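Local atomic coordinates of acetylxylan esterase / glucomannan deacetylase (Cellvibrio japonicus, PDB entry 2WAA), a protein that removes acetyl groups from acetylated xylan and glucomannan during plant cell wall breakdown, acting as a family 2 carbohydrate esterase of the SGNH hydrolase type. Residues A266-E272 with R299-S305. Numbering follows the deposited sequence.
Sequences ATIVLTE and RVFYASS
Tyr302 reaches along the sheet to Glu272, beyond the paired part of two parallel strands. With CG anti to the backbone N (chi1 174°), the ring runs from CB past the Leu270 carbonyl, whose O lies obliquely 3.3 Å from Tyr302 CD1. Tyr302 CE1 then comes 3.4 Å from Glu272 OE1. At the tip, Tyr302 OH donates to Glu272 OE1 at 2.7 Å, on the syn side, somewhat out of the carboxylate plane. Ring and carboxylate are nearly coplanar, 8° apart. A water donates to both Tyr302 OH and Glu272 OE2, and so bridges the two side chains. OE2 also takes a weak bond from Ser305 OG and a salt bridge from Lys281.

Between the backbones, Ile268 N and Leu270 N donate to Arg299 O and Phe301 O, respectively. Phe301 N and Ala303 N return bonds to Ile268 O and Leu270 O, in that order. At the other end, Arg299 NH1 gives a straight bond (169°) to a lone pair of Ala266 O, at 2.8 Å. Thr267 CG2 meets the Phe301 ring at its edge, 3.6 Å from Phe301 CD2.

This is a beta-alpha-beta crossover through helix 278-295. Strand 300-302 edges the parallel sheet, and strand 228-231 flanks 267-270. Helix 245-262 packs on Ile268, Leu270 and Val300; helix 319-337 covers Thr267 and Phe301.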
ATOM      1  N   ALA A 266      17.145   5.363   6.192  1.00 12.22           N
ATOM      2  CA  ALA A 266      15.847   5.031   6.837  1.00 10.94           C
ATOM      3  C   ALA A 266      15.981   4.619   8.321  1.00 11.05           C
ATOM      4  O   ALA A 266      16.973   4.021   8.713  1.00 11.91           O
ATOM      5  CB  ALA A 266      15.162   3.915   6.080  1.00 10.42           C
ATOM      6  N   THR A 267      14.951   4.923   9.102  1.00 10.56           N
ATOM      7  CA  THR A 267      14.731   4.324  10.434  1.00 10.73           C
ATOM      8  C   THR A 267      13.752   3.167  10.229  1.00 10.91           C
ATOM      9  O   THR A 267      12.786   3.297   9.440  1.00 11.50           O
ATOM     10  CB  THR A 267      14.120   5.355  11.363  1.00 11.48           C
ATOM     11  OG1 THR A 267      15.033   6.464  11.462  1.00 11.94           O
ATOM     12  CG2 THR A 267      13.836   4.771  12.751  1.00 11.64           C
ATOM     13  N   ILE A 268      14.004   2.034  10.889  1.00  9.31           N
ATOM     14  CA  ILE A 268      13.142   0.858  10.705  1.00  9.77           C
ATOM     15  C   ILE A 268      12.406   0.589  12.004  1.00  9.79           C
ATOM     16  O   ILE A 268      13.020   0.659  13.066  1.00 10.45           O
ATOM     17  CB  ILE A 268      13.965  -0.327  10.302  1.00  9.84           C
ATOM     18  CG1 ILE A 268      14.727   0.049   8.986  1.00 11.92           C
ATOM     19  CG2 ILE A 268      13.067  -1.557  10.103  1.00 10.90           C
ATOM     20  CD1 ILE A 268      15.642  -0.941   8.534  1.00 15.92           C
ATOM     21  N   VAL A 269      11.093   0.351  11.914  1.00  9.65           N
ATOM     22  CA  VAL A 269      10.265   0.059  13.094  1.00  9.03           C
ATOM     23  C   VAL A 269       9.611  -1.301  12.885  1.00  9.06           C
ATOM     24  O   VAL A 269       8.915  -1.497  11.881  1.00  9.63           O
ATOM     25  CB  VAL A 269       9.210   1.165  13.314  1.00  8.27           C
ATOM     26  CG1 VAL A 269       8.302   0.809  14.474  1.00  9.03           C
ATOM     27  CG2 VAL A 269       9.916   2.462  13.641  1.00 10.04           C
ATOM     28  N   LEU A 270       9.831  -2.247  13.817  1.00  8.89           N
ATOM     29  CA  LEU A 270       9.265  -3.563  13.698  1.00  8.33           C
ATOM     30  C   LEU A 270       8.058  -3.657  14.601  1.00  9.57           C
ATOM     31  O   LEU A 270       8.049  -3.109  15.704  1.00  9.61           O
ATOM     32  CB  LEU A 270      10.281  -4.651  14.116  1.00  8.04           C
ATOM     33  CG  LEU A 270      11.651  -4.498  13.450  1.00  8.26           C
ATOM     34  CD1 LEU A 270      12.576  -5.626  13.882  1.00  7.82           C
ATOM     35  CD2 LEU A 270      11.449  -4.537  11.959  1.00  7.95           C
ATOM     36  N   THR A 271       7.030  -4.345  14.138  1.00  9.74           N
ATOM     37  CA  THR A 271       5.849  -4.526  14.987  1.00 10.66           C
ATOM     38  C   THR A 271       5.199  -5.870  14.664  1.00  9.60           C
ATOM     39  O   THR A 271       5.293  -6.344  13.526  1.00  8.58           O
ATOM     40  CB  THR A 271       4.823  -3.346  14.770  1.00 12.52           C
ATOM     41  OG1 THR A 271       3.685  -3.607  15.587  1.00 15.66           O
ATOM     42  CG2 THR A 271       4.332  -3.337  13.375  1.00 10.50           C
ATOM     43  N   GLU A 272       4.553  -6.496  15.649  1.00  9.34           N
ATOM     44  CA  GLU A 272       3.945  -7.817  15.424  1.00 10.00           C
ATOM     45  C   GLU A 272       2.598  -7.767  14.709  1.00  9.52           C
ATOM     46  O   GLU A 272       2.069  -8.775  14.316  1.00 10.44           O
ATOM     47  CB  GLU A 272       3.790  -8.567  16.767  1.00 11.59           C
ATOM     48  CG  GLU A 272       2.726  -8.010  17.711  1.00 11.68           C
ATOM     49  CD  GLU A 272       3.220  -6.898  18.625  1.00 15.02           C
ATOM     50  OE1 GLU A 272       4.271  -6.279  18.363  1.00 14.09           O
ATOM     51  OE2 GLU A 272       2.527  -6.616  19.628  1.00 19.07           O
ATOM     52  N   ARG A 299      19.370   2.282  14.226  1.00 14.16           N
ATOM     53  CA  ARG A 299      18.309   2.664  13.299  1.00 13.58           C
ATOM     54  C   ARG A 299      17.087   1.742  13.353  1.00 12.42           C
ATOM     55  O   ARG A 299      16.166   1.898  12.537  1.00 12.23           O
ATOM     56  CB  ARG A 299      18.830   2.587  11.864  1.00 14.38           C
ATOM     57  CG  ARG A 299      19.893   3.575  11.573  1.00 14.43           C
ATOM     58  CD  ARG A 299      19.759   3.922  10.113  1.00 17.01           C
ATOM     59  NE  ARG A 299      20.624   3.069   9.363  1.00 15.45           N
ATOM     60  CZ  ARG A 299      20.359   2.554   8.181  1.00 14.90           C
ATOM     61  NH1 ARG A 299      19.182   2.740   7.577  1.00 12.78           N
ATOM     62  NH2 ARG A 299      21.302   1.824   7.612  1.00 13.22           N
ATOM     63  N   VAL A 300      17.090   0.766  14.251  1.00 10.86           N
ATOM     64  CA  VAL A 300      15.980  -0.196  14.282  1.00 10.64           C
ATOM     65  C   VAL A 300      15.257  -0.200  15.609  1.00 10.67           C
ATOM     66  O   VAL A 300      15.893  -0.377  16.670  1.00 10.50           O
ATOM     67  CB  VAL A 300      16.461  -1.664  14.014  1.00 11.26           C
ATOM     68  CG1 VAL A 300      15.220  -2.640  13.952  1.00  9.58           C
ATOM     69  CG2 VAL A 300      17.188  -1.709  12.690  1.00 10.96           C
ATOM     70  N   PHE A 301      13.940   0.000  15.561  1.00  9.58           N
ATOM     71  CA  PHE A 301      13.153   0.203  16.793  1.00  9.58           C
ATOM     72  C   PHE A 301      11.934  -0.695  16.778  1.00  9.51           C
ATOM     73  O   PHE A 301      11.678  -1.390  15.816  1.00  9.65           O
ATOM     74  CB  PHE A 301      12.729   1.684  16.901  1.00  9.07           C
ATOM     75  CG  PHE A 301      13.916   2.602  17.011  1.00 12.92           C
ATOM     76  CD1 PHE A 301      14.526   2.779  18.230  1.00 16.73           C
ATOM     77  CD2 PHE A 301      14.519   3.122  15.882  1.00 13.38           C
ATOM     78  CE1 PHE A 301      15.703   3.554  18.345  1.00 18.72           C
ATOM     79  CE2 PHE A 301      15.644   3.904  15.978  1.00 15.51           C
ATOM     80  CZ  PHE A 301      16.255   4.114  17.214  1.00 16.73           C
ATOM     81  N   TYR A 302      11.195  -0.655  17.884  1.00 11.05           N
ATOM     82  CA  TYR A 302      10.005  -1.460  18.098  1.00 11.66           C
ATOM     83  C   TYR A 302       8.822  -0.550  18.433  1.00 11.88           C
ATOM     84  O   TYR A 302       8.993   0.422  19.165  1.00 12.77           O
ATOM     85  CB  TYR A 302      10.242  -2.403  19.293  1.00 10.70           C
ATOM     86  CG  TYR A 302       8.977  -3.192  19.679  1.00 12.91           C
ATOM     87  CD1 TYR A 302       8.430  -4.107  18.798  1.00 16.11           C
ATOM     88  CD2 TYR A 302       8.332  -2.994  20.900  1.00 13.89           C
ATOM     89  CE1 TYR A 302       7.291  -4.802  19.103  1.00 16.37           C
ATOM     90  CE2 TYR A 302       7.156  -3.705  21.209  1.00 13.67           C
ATOM     91  CZ  TYR A 302       6.668  -4.606  20.295  1.00 15.77           C
ATOM     92  OH  TYR A 302       5.522  -5.356  20.518  1.00 17.71           O
ATOM     93  N   ALA A 303       7.625  -0.865  17.940  1.00 10.83           N
ATOM     94  CA  ALA A 303       6.410  -0.200  18.386  1.00 12.17           C
ATOM     95  C   ALA A 303       5.431  -1.267  18.886  1.00 12.97           C
ATOM     96  O   ALA A 303       5.240  -2.269  18.208  1.00 13.04           O
ATOM     97  CB  ALA A 303       5.763   0.578  17.242  1.00 11.60           C
ATOM     98  N   SER A 304       4.827  -1.057  20.043  1.00 13.17           N
ATOM     99  CA  SER A 304       3.903  -2.057  20.559  1.00 14.83           C
ATOM    100  C   SER A 304       2.514  -1.821  19.981  1.00 16.05           C
ATOM    101  O   SER A 304       2.146  -0.714  19.565  1.00 14.97           O
ATOM    102  CB  SER A 304       3.841  -1.996  22.108  1.00 13.97           C
ATOM    103  OG  SER A 304       3.487  -0.695  22.558  1.00 14.87           O
ATOM    104  N   SER A 305       1.684  -2.843  20.032  1.00 17.02           N
ATOM    105  CA  SER A 305       0.330  -2.599  19.566  1.00 17.81           C
ATOM    106  C   SER A 305      -0.651  -3.505  20.236  1.00 15.67           C
ATOM    107  O   SER A 305      -0.251  -4.487  20.880  1.00 13.73           O
ATOM    108  CB  SER A 305       0.284  -2.881  18.109  1.00 17.45           C
ATOM    109  OG  SER A 305       0.760  -4.184  17.949  1.00 19.82           O
TER
HETATM  110  O   HOH W   1       3.149  -5.384  21.987  1.00 35.62           O